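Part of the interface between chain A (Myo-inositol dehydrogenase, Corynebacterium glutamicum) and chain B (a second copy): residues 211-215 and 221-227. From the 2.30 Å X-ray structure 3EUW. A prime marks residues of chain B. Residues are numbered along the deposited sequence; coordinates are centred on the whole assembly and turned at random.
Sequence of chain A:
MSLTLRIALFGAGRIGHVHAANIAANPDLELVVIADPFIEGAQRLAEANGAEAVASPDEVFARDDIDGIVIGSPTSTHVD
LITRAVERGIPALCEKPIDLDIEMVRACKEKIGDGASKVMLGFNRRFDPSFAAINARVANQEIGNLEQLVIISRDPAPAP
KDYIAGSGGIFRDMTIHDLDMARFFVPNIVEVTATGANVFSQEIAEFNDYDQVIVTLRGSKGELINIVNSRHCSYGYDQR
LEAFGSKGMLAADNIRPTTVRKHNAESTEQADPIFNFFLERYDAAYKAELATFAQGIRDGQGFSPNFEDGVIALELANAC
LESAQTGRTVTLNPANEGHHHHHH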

# COMPACT_ATOMS: atom_id res chain seq x y z
N ASP A 211 7.92 -28.93 9.11
CA ASP A 211 7.32 -28.20 8.01
C ASP A 211 7.26 -26.70 8.31
O ASP A 211 6.77 -25.92 7.50
CB ASP A 211 5.92 -28.76 7.65
CG ASP A 211 4.94 -28.68 8.79
OD1 ASP A 211 5.11 -27.83 9.69
OD2 ASP A 211 3.97 -29.47 8.77
N GLN A 212 7.74 -26.32 9.50
CA GLN A 212 7.80 -24.91 9.88
C GLN A 212 8.75 -24.71 11.07
O GLN A 212 8.78 -25.50 12.01
CB GLN A 212 6.41 -24.33 10.21
CG GLN A 212 5.77 -24.81 11.50
CD GLN A 212 4.50 -24.04 11.86
OE1 GLN A 212 3.91 -24.25 12.92
NE2 GLN A 212 4.09 -23.14 10.98
N VAL A 213 9.55 -23.65 10.99
CA VAL A 213 10.48 -23.35 12.07
C VAL A 213 10.62 -21.84 12.35
O VAL A 213 10.27 -21.01 11.52
CB VAL A 213 11.91 -23.89 11.76
CG1 VAL A 213 11.87 -25.39 11.50
CG2 VAL A 213 12.49 -23.16 10.55
N ILE A 214 11.11 -21.51 13.54
CA ILE A 214 11.38 -20.13 13.91
C ILE A 214 12.80 -20.15 14.45
O ILE A 214 13.15 -21.00 15.26
CB ILE A 214 10.49 -19.58 15.05
CG1 ILE A 214 9.15 -19.06 14.53
CG2 ILE A 214 11.20 -18.39 15.71
CD1 ILE A 214 8.35 -20.01 13.76
N VAL A 215 13.63 -19.22 13.99
CA VAL A 215 15.01 -19.14 14.45
C VAL A 215 15.32 -17.75 15.00
O VAL A 215 14.85 -16.74 14.46
CB VAL A 215 15.99 -19.44 13.30
CG1 VAL A 215 17.42 -19.16 13.74
CG2 VAL A 215 15.85 -20.90 12.85
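Chain B (221-227) KGELINI

Two β-strands from two copies of Myo-inositol dehydrogenase pack through their side chains, a small face-to-face contact of mixed character, with an apolar centre and no clear hydrogen bond between the two stretches. Strand 212-215 of chain A and strand 224-227 of chain B run in nearly the same direction, their N-to-C axes crossing at 24°, and their axes come within 8.5 Å of each other. Such a spacing suits layers held apart by side chains; even at the closest register, the CA of Ile214 and the CA of Asn226′ are 7.7 Å apart. All strand residues have extended backbone angles, so side chains alternate. On chain A, Gln212 and Ile214 point toward the partner while Val213 and Val215 point away; on chain B, Leu224′ and Asn226′ point toward chain A and Ile225′ away. Before its strand, chain B passes through Gly222′ with phi/psi of 86/10, where a CB would be jammed against the carbonyl O of Lys221′, so the turn itself calls for glycine. Beside it, the backbone N of Lys221′ donates a hydrogen bond to Glu223′ OE1 (2.9 Å), bracing this loop within chain B. Leu224′, with chi1 m and chi2 t, has the largest area covered by chain A of any residue in its stretch and lies between Gln212 and Ile214: its CD1 is 3.3 Å from Ile214 CD1, a tight apolar contact, and 4.2 Å from Val213 CA, so it also reaches the backbone of a residue whose own side chain turns away. One step further along, Ile214 CG2 meets the side-chain amide of Asn226′. At the other end, the Gln212 side chain, extended beyond chi1, brings its terminal amide to the Gly222′ carbonyl and alongside Leu224′. Together the two stretches bury 247 Å², both sides summed.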

# COMPACT_ATOMS: atom_id res chain seq x y z
N LYS B 221 -1.02 -27.76 19.35
CA LYS B 221 -1.11 -28.45 18.07
C LYS B 221 0.02 -28.11 17.10
O LYS B 221 -0.13 -28.26 15.89
CB LYS B 221 -2.45 -28.16 17.40
CG LYS B 221 -3.59 -29.00 17.94
CD LYS B 221 -4.88 -28.73 17.18
CE LYS B 221 -5.59 -27.50 17.70
NZ LYS B 221 -6.14 -27.76 19.06
N GLY B 222 1.15 -27.66 17.64
CA GLY B 222 2.28 -27.30 16.79
C GLY B 222 2.23 -25.87 16.26
O GLY B 222 3.02 -25.51 15.37
N GLU B 223 1.31 -25.05 16.76
CA GLU B 223 1.24 -23.66 16.33
C GLU B 223 2.51 -22.98 16.86
O GLU B 223 2.99 -23.30 17.95
CB GLU B 223 0.01 -22.92 16.92
CG GLU B 223 -1.35 -23.54 16.63
CD GLU B 223 -1.77 -24.57 17.67
OE1 GLU B 223 -0.90 -25.05 18.43
OE2 GLU B 223 -2.96 -24.90 17.71
N LEU B 224 3.07 -22.06 16.08
CA LEU B 224 4.24 -21.31 16.54
C LEU B 224 3.87 -19.83 16.62
O LEU B 224 3.52 -19.22 15.62
CB LEU B 224 5.44 -21.50 15.60
CG LEU B 224 6.02 -22.92 15.58
CD1 LEU B 224 7.15 -22.98 14.55
CD2 LEU B 224 6.53 -23.30 16.97
N ILE B 225 3.92 -19.28 17.83
CA ILE B 225 3.62 -17.86 18.04
C ILE B 225 4.98 -17.16 18.22
O ILE B 225 5.78 -17.55 19.06
CB ILE B 225 2.75 -17.65 19.30
CG1 ILE B 225 1.43 -18.43 19.14
CG2 ILE B 225 2.43 -16.18 19.51
CD1 ILE B 225 1.53 -19.87 19.59
N ASN B 226 5.23 -16.14 17.42
CA ASN B 226 6.50 -15.43 17.47
C ASN B 226 6.29 -13.96 17.82
O ASN B 226 5.64 -13.22 17.08
CB ASN B 226 7.21 -15.58 16.13
CG ASN B 226 8.58 -14.96 16.12
OD1 ASN B 226 9.50 -15.47 16.74
ND2 ASN B 226 8.70 -13.84 15.43
N ILE B 227 6.85 -13.54 18.95
CA ILE B 227 6.71 -12.16 19.41
C ILE B 227 8.04 -11.40 19.37
O ILE B 227 9.04 -11.88 19.90
CB ILE B 227 6.19 -12.12 20.85
CG1 ILE B 227 4.81 -12.79 20.92
CG2 ILE B 227 6.11 -10.68 21.34
CD1 ILE B 227 4.33 -13.06 22.34